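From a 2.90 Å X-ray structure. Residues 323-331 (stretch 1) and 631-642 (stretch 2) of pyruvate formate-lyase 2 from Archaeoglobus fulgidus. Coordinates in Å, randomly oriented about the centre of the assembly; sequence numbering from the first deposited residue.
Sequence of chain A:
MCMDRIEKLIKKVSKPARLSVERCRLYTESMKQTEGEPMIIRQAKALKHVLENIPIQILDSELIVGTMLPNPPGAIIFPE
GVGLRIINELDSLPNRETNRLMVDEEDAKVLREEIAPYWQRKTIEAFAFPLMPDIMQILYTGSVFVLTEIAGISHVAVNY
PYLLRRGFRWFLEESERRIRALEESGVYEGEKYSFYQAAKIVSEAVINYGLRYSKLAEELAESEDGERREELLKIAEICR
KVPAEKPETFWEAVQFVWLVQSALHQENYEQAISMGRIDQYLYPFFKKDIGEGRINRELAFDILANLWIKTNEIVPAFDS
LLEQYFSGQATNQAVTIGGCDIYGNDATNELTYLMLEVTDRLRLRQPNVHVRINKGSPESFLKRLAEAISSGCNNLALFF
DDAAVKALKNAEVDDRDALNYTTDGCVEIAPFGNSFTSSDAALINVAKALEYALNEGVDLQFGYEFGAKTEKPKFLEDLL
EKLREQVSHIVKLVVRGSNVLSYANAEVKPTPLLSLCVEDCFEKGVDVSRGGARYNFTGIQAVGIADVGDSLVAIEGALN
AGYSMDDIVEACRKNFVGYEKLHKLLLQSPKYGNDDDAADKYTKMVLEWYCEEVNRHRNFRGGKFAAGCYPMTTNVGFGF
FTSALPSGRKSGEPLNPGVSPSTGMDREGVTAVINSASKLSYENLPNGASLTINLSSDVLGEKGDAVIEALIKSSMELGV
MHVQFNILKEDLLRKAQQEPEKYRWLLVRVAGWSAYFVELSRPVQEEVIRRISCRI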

# COMPACT_ATOMS: atom_id res chain seq x y z
N GLU A 323 2.52 -28.05 35.40
CA GLU A 323 2.08 -29.45 35.44
C GLU A 323 0.61 -29.64 35.83
O GLU A 323 0.05 -30.70 35.60
CB GLU A 323 2.94 -30.26 36.40
CG GLU A 323 4.20 -30.79 35.78
CD GLU A 323 3.95 -31.86 34.75
OE1 GLU A 323 3.00 -32.68 34.91
OE2 GLU A 323 4.72 -31.88 33.77
N GLN A 324 -0.00 -28.63 36.44
CA GLN A 324 -1.40 -28.75 36.80
C GLN A 324 -2.26 -28.39 35.61
O GLN A 324 -3.34 -28.97 35.42
CB GLN A 324 -1.75 -27.84 37.97
CG GLN A 324 -1.27 -28.34 39.33
CD GLN A 324 -1.26 -27.24 40.39
OE1 GLN A 324 -1.85 -26.16 40.20
NE2 GLN A 324 -0.59 -27.50 41.52
N TYR A 325 -1.80 -27.43 34.82
CA TYR A 325 -2.60 -26.91 33.71
C TYR A 325 -2.31 -27.66 32.42
O TYR A 325 -3.11 -27.62 31.49
CB TYR A 325 -2.36 -25.42 33.51
CG TYR A 325 -2.90 -24.52 34.60
CD1 TYR A 325 -2.15 -24.26 35.74
CD2 TYR A 325 -4.14 -23.90 34.47
CE1 TYR A 325 -2.64 -23.41 36.75
CE2 TYR A 325 -4.62 -23.03 35.48
CZ TYR A 325 -3.87 -22.80 36.61
OH TYR A 325 -4.31 -21.97 37.61
N PHE A 326 -1.18 -28.36 32.38
CA PHE A 326 -0.80 -29.11 31.18
C PHE A 326 -0.32 -30.54 31.47
O PHE A 326 0.66 -31.00 30.87
CB PHE A 326 0.25 -28.34 30.36
CG PHE A 326 -0.18 -26.96 29.97
CD1 PHE A 326 0.18 -25.85 30.73
CD2 PHE A 326 -0.96 -26.76 28.85
CE1 PHE A 326 -0.24 -24.58 30.37
CE2 PHE A 326 -1.37 -25.49 28.49
CZ PHE A 326 -1.02 -24.40 29.25
N SER A 327 -1.02 -31.24 32.37
CA SER A 327 -0.61 -32.57 32.86
C SER A 327 -0.65 -33.61 31.77
O SER A 327 -1.50 -33.56 30.89
CB SER A 327 -1.54 -33.03 33.98
OG SER A 327 -0.86 -33.83 34.93
N GLY A 328 0.28 -34.55 31.81
CA GLY A 328 0.27 -35.62 30.83
C GLY A 328 1.32 -35.51 29.78
O GLY A 328 1.15 -36.03 28.67
N GLN A 329 2.41 -34.83 30.12
CA GLN A 329 3.61 -34.76 29.29
C GLN A 329 3.33 -34.29 27.86
O GLN A 329 3.65 -34.98 26.89
CB GLN A 329 4.32 -36.11 29.28
CG GLN A 329 4.76 -36.57 30.65
CD GLN A 329 5.44 -37.91 30.61
OE1 GLN A 329 5.03 -38.81 29.88
NE2 GLN A 329 6.50 -38.05 31.40
N ALA A 330 2.72 -33.12 27.76
CA ALA A 330 2.19 -32.65 26.50
C ALA A 330 3.25 -31.93 25.70
O ALA A 330 3.76 -30.89 26.10
CB ALA A 330 1.04 -31.74 26.77
N THR A 331 3.61 -32.51 24.57
CA THR A 331 4.50 -31.83 23.64
C THR A 331 3.79 -31.78 22.30
O THR A 331 3.54 -30.70 21.77
CB THR A 331 5.85 -32.54 23.52
OG1 THR A 331 5.65 -33.93 23.20
CG2 THR A 331 6.62 -32.43 24.82
N PRO A 631 -9.30 -27.96 26.17
CA PRO A 631 -8.84 -27.54 27.48
C PRO A 631 -7.38 -27.68 27.87
O PRO A 631 -6.97 -26.99 28.79
CB PRO A 631 -9.65 -28.45 28.40
CG PRO A 631 -9.80 -29.69 27.63
CD PRO A 631 -9.69 -29.38 26.17
N MET A 632 -6.62 -28.56 27.20
CA MET A 632 -5.42 -29.20 27.81
C MET A 632 -5.85 -29.79 29.14
O MET A 632 -6.85 -30.50 29.19
CB MET A 632 -4.21 -28.27 27.96
CG MET A 632 -3.67 -27.69 26.65
SD MET A 632 -3.49 -28.89 25.30
CE MET A 632 -2.21 -29.96 25.94
N THR A 633 -5.14 -29.51 30.23
CA THR A 633 -5.74 -29.81 31.53
C THR A 633 -6.02 -28.54 32.31
O THR A 633 -6.08 -28.57 33.53
CB THR A 633 -4.96 -30.86 32.41
OG1 THR A 633 -3.74 -30.30 32.90
CG2 THR A 633 -4.66 -32.13 31.65
N THR A 634 -6.21 -27.43 31.60
CA THR A 634 -6.51 -26.16 32.27
C THR A 634 -7.94 -26.10 32.78
O THR A 634 -8.26 -25.23 33.56
CB THR A 634 -6.30 -24.90 31.38
OG1 THR A 634 -7.35 -24.83 30.41
CG2 THR A 634 -4.94 -24.91 30.70
N ASN A 635 -8.79 -27.02 32.32
CA ASN A 635 -10.14 -27.11 32.89
C ASN A 635 -10.06 -27.51 34.34
O ASN A 635 -10.87 -27.07 35.16
CB ASN A 635 -11.02 -28.08 32.13
CG ASN A 635 -10.60 -29.50 32.31
OD1 ASN A 635 -9.42 -29.83 32.19
ND2 ASN A 635 -11.56 -30.37 32.61
N VAL A 636 -9.05 -28.33 34.67
CA VAL A 636 -8.76 -28.69 36.04
C VAL A 636 -8.12 -27.51 36.77
O VAL A 636 -8.57 -27.12 37.85
CB VAL A 636 -7.85 -29.93 36.12
CG1 VAL A 636 -7.48 -30.26 37.58
CG2 VAL A 636 -8.51 -31.12 35.43
N GLY A 637 -7.10 -26.93 36.15
CA GLY A 637 -6.33 -25.87 36.78
C GLY A 637 -7.19 -24.66 37.12
O GLY A 637 -7.10 -24.14 38.25
N PHE A 638 -8.03 -24.25 36.16
CA PHE A 638 -8.91 -23.11 36.34
C PHE A 638 -9.95 -23.44 37.36
O PHE A 638 -10.35 -22.57 38.14
CB PHE A 638 -9.65 -22.74 35.05
CG PHE A 638 -8.81 -22.03 34.04
CD1 PHE A 638 -9.05 -22.22 32.68
CD2 PHE A 638 -7.79 -21.18 34.43
CE1 PHE A 638 -8.29 -21.58 31.75
CE2 PHE A 638 -7.02 -20.54 33.50
CZ PHE A 638 -7.27 -20.74 32.16
N GLY A 639 -10.40 -24.69 37.34
CA GLY A 639 -11.34 -25.24 38.31
C GLY A 639 -10.97 -24.96 39.75
O GLY A 639 -11.77 -24.39 40.48
N PHE A 640 -9.73 -25.32 40.13
CA PHE A 640 -9.16 -25.04 41.46
C PHE A 640 -9.52 -23.66 41.95
O PHE A 640 -9.96 -23.49 43.08
CB PHE A 640 -7.62 -25.06 41.46
CG PHE A 640 -7.00 -26.40 41.15
CD1 PHE A 640 -7.64 -27.60 41.46
CD2 PHE A 640 -5.71 -26.46 40.60
CE1 PHE A 640 -7.03 -28.83 41.18
CE2 PHE A 640 -5.09 -27.68 40.32
CZ PHE A 640 -5.76 -28.88 40.61
N PHE A 641 -9.34 -22.67 41.08
CA PHE A 641 -9.53 -21.26 41.44
C PHE A 641 -10.84 -20.67 40.92
O PHE A 641 -11.01 -19.44 40.92
CB PHE A 641 -8.34 -20.42 40.95
CG PHE A 641 -7.01 -20.99 41.32
CD1 PHE A 641 -6.50 -20.79 42.58
CD2 PHE A 641 -6.28 -21.75 40.42
CE1 PHE A 641 -5.29 -21.32 42.93
CE2 PHE A 641 -5.07 -22.29 40.76
CZ PHE A 641 -4.57 -22.07 42.02
N THR A 642 -11.75 -21.53 40.47
CA THR A 642 -13.12 -21.12 40.14
C THR A 642 -14.06 -21.41 41.32
O THR A 642 -14.08 -22.53 41.84
CB THR A 642 -13.62 -21.78 38.85
OG1 THR A 642 -12.77 -21.38 37.78
CG2 THR A 642 -15.02 -21.33 38.51

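Two residues organise this contact, one from each stretch: Tyr325, which has the largest area covered by its partner stretch, and Thr633, which comes next. Gln324 follows close behind. The pieces lie more than 300 residues apart in sequence, yet Tyr325 and Thr634 bring their CA atoms within 4.2 Å, so the backbones themselves nearly touch where the helix of stretch 1 ends and the helix of stretch 2 begins.

Thr633 supplies the hydrogen bonds. Its CA-to-CB bond points toward stretch 1, and its hydroxyl works in both directions: OG1 donates to Gln324 O at 2.9 Å and accepts from Ser327 N at 2.9 Å, the latter with a good angle of 162°. One side chain thus links a carbonyl in the last turn of a helix to an amide just beyond it, where Phe326 has already left helical phi/psi. Although Thr633 sits at the N-cap position of its own helix, its side chain makes no capping bond there; the hydroxyl is spent across the interface. Its backbone adds a weak hydrogen bond, Thr633 N to Tyr325 O, at 3.0 Å and 132°. Thr633 lies within a type II' turn from Pro631 to Thr634, closed by Thr634 N to Pro631 O at 2.9 Å and joined by a second bond from Thr634 OG1 to the same Pro631 O at 2.7 Å.

Tyr325 supplies the packing. Its CA-to-CB bond points sideways, but the end of the side chain comes nearer and runs along the helix of stretch 2. Gly637 CA lies 3.9 Å from the ring centroid, only 24° off the normal, a CH-pi contact over one face. The absence of a side chain is what allows this closeness: an ideal CB on Gly637 would fall 2.3 Å from Tyr325 CD2, a clash. Farther along, the ring turns its edge to the face of Phe638 in an offset edge-to-face pair, with centroids 5.8 Å apart and planes at 72°. Tyr325 OH reaches to 3.3 Å from Phe641 CE2, while its hydrogen bonding is satisfied elsewhere in the structure.

Gln324 covers the more open border, its OE1 lying 3.6 Å from Phe640 CE2 at the edge of that ring. Met632 fills the apolar flank: its CG meets Phe326 CD2 at 3.6 Å, and its CE meets Ala330 CB at 3.8 Å. The rule to read here is economical: one threonine hydroxyl satisfies two backbone groups, and one glycine makes room for an aromatic face.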